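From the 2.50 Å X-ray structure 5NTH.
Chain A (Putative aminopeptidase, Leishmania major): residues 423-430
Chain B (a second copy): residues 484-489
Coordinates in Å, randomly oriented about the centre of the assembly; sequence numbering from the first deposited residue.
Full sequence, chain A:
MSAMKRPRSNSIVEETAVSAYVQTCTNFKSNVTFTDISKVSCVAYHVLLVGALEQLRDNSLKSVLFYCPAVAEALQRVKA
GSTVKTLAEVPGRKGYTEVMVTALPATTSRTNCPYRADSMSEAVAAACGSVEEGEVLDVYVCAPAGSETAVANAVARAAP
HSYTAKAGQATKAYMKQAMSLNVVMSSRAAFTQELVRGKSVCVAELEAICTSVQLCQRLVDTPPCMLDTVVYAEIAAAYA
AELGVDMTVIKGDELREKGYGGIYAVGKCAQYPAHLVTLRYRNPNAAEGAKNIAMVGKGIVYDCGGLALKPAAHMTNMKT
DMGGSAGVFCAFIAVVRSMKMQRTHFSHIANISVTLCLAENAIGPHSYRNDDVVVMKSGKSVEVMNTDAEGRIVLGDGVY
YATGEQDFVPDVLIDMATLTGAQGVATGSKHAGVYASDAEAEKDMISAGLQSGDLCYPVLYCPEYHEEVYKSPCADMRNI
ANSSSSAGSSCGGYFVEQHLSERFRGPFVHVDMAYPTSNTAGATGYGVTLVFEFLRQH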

# COMPACT_ATOMS: atom_id res chain seq x y z
N GLN A 423 20.62 0.31 -8.10
CA GLN A 423 21.69 -0.56 -8.55
C GLN A 423 21.19 -1.91 -9.02
O GLN A 423 21.54 -2.32 -10.12
CB GLN A 423 22.71 -0.75 -7.43
CG GLN A 423 23.93 -1.58 -7.80
CD GLN A 423 23.79 -3.04 -7.39
OE1 GLN A 423 23.73 -3.37 -6.20
NE2 GLN A 423 23.70 -3.94 -8.38
N GLY A 424 20.41 -2.60 -8.19
CA GLY A 424 19.88 -3.92 -8.56
C GLY A 424 19.02 -3.89 -9.82
O GLY A 424 19.10 -4.78 -10.68
N VAL A 425 18.21 -2.85 -9.94
CA VAL A 425 17.34 -2.69 -11.10
C VAL A 425 18.19 -2.45 -12.35
O VAL A 425 17.89 -2.94 -13.44
CB VAL A 425 16.38 -1.51 -10.87
CG1 VAL A 425 15.48 -1.30 -12.09
CG2 VAL A 425 15.55 -1.73 -9.59
N ALA A 426 19.26 -1.69 -12.18
CA ALA A 426 20.19 -1.36 -13.27
C ALA A 426 20.95 -2.56 -13.80
O ALA A 426 20.82 -2.91 -14.98
CB ALA A 426 21.19 -0.33 -12.77
N THR A 427 21.73 -3.17 -12.91
CA THR A 427 22.79 -4.11 -13.25
C THR A 427 22.68 -5.48 -12.53
O THR A 427 23.63 -6.25 -12.54
CB THR A 427 24.16 -3.47 -12.95
OG1 THR A 427 24.31 -3.26 -11.54
CG2 THR A 427 24.28 -2.16 -13.64
N GLY A 428 21.54 -5.79 -11.94
CA GLY A 428 21.32 -7.12 -11.35
C GLY A 428 22.00 -7.32 -10.01
O GLY A 428 22.41 -6.35 -9.39
N SER A 429 22.13 -8.56 -9.56
CA SER A 429 22.60 -8.83 -8.20
C SER A 429 24.03 -9.31 -8.07
O SER A 429 24.51 -9.50 -6.95
CB SER A 429 21.69 -9.85 -7.54
OG SER A 429 21.48 -10.92 -8.45
N LYS A 430 24.69 -9.51 -9.21
CA LYS A 430 26.09 -9.97 -9.27
C LYS A 430 27.04 -8.89 -9.74
O LYS A 430 28.20 -8.94 -9.42
CB LYS A 430 26.23 -11.16 -10.22
CG LYS A 430 25.07 -12.16 -10.21
CD LYS A 430 25.30 -13.38 -9.33
CE LYS A 430 24.14 -14.36 -9.49
NZ LYS A 430 24.11 -15.14 -10.77
N SER B 484 13.07 -9.62 -7.93
CA SER B 484 13.19 -8.15 -8.01
C SER B 484 14.68 -7.83 -8.24
O SER B 484 15.57 -8.67 -7.96
CB SER B 484 12.66 -7.49 -6.72
N SER B 485 14.96 -6.64 -8.78
CA SER B 485 16.36 -6.16 -8.91
C SER B 485 17.25 -7.22 -9.61
O SER B 485 18.33 -7.63 -9.12
CB SER B 485 16.93 -5.80 -7.52
N SER B 486 16.73 -7.67 -10.75
CA SER B 486 17.46 -8.54 -11.64
C SER B 486 17.47 -7.75 -12.92
O SER B 486 16.75 -8.10 -13.85
CB SER B 486 16.75 -9.89 -11.83
N ALA B 487 18.19 -6.63 -12.93
CA ALA B 487 18.59 -5.95 -14.17
C ALA B 487 17.45 -5.94 -15.18
O ALA B 487 17.51 -6.59 -16.23
CB ALA B 487 19.83 -6.63 -14.74
N GLY B 488 16.42 -5.17 -14.84
CA GLY B 488 15.12 -5.28 -15.44
C GLY B 488 15.05 -4.95 -16.91
O GLY B 488 14.32 -5.62 -17.63
N SER B 489 15.79 -3.93 -17.36
CA SER B 489 15.78 -3.59 -18.79
C SER B 489 16.48 -4.64 -19.62
O SER B 489 16.00 -4.94 -20.70
CB SER B 489 16.33 -2.19 -19.14
OG SER B 489 16.06 -1.92 -20.53
O HOH W 1 17.07 -2.04 -16.17

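The contact joins two copies of the aminopeptidase and is made mostly by backbone. Chain A contributes the last part of a helix and the turn that follows it. Chain B contributes a loop that leads into the start of another helix. Measured between CA atoms, the two stretches are nearest at two glycines of chain A: the CA of Gly A424 lies 4.2 Å from the CA of Ser B485, and the CA of Gly A428 lies 4.1 Å from the CA of Ala B487. Together the two stretches bury 279 Å².

Two direct hydrogen bonds cross the interface. The N of Ala B487 donates to the O of Gly A424 at 3.1 Å, with an angle of 159° at the hydrogen. The N of Gly B488 donates to the O of Val A425 at 3.0 Å and 144°. Successive amides of chain B thus meet successive carbonyls of chain A. Ala B487 is at the N-cap position, and amides at the start of a helix have no earlier helical turn to supply acceptors. Here the neighbouring copy supplies them. The O of Gly A424 also accepts from the N of Gly A428 in its own chain, at 2.9 Å, so it serves both chains.

The O of Val A425 has further partners. The CA of Ala B487 makes a CA-H...O contact with the O of Val A425 at 3.2 Å. Water 1 donates to the O of Val A425 at 3.0 Å and accepts from the N of Ser B489, 2.6 Å away. The water therefore extends the backbone bonding by one more residue of chain B.

Packing centres on Ser B485 and Ala B487. The CB of Ala B487 lies 3.4 Å from the N of Gly A428 and 3.8 Å from the C of Thr A427, so the methyl rests against the backbone at the turn. Ser B485 lies close to Gly A424, with its C 3.2 Å from the O of that glycine. An ideal CB on Gly A424 would fall 2.5 Å from the CB of Ser B485, a clash; the bare glycine leaves room. Gly A428 has positive phi, which by itself favours glycine. The OG of Ser B485 is not modelled, so its contacts cannot be described.

The larger side chains of chain A take little part. Val A425 and Thr A427 point their CA-to-CB bonds away from chain B. Gln A423 reaches within its own chain: its NE2 makes a weak hydrogen bond to the O of Gly A428 at 2.9 Å.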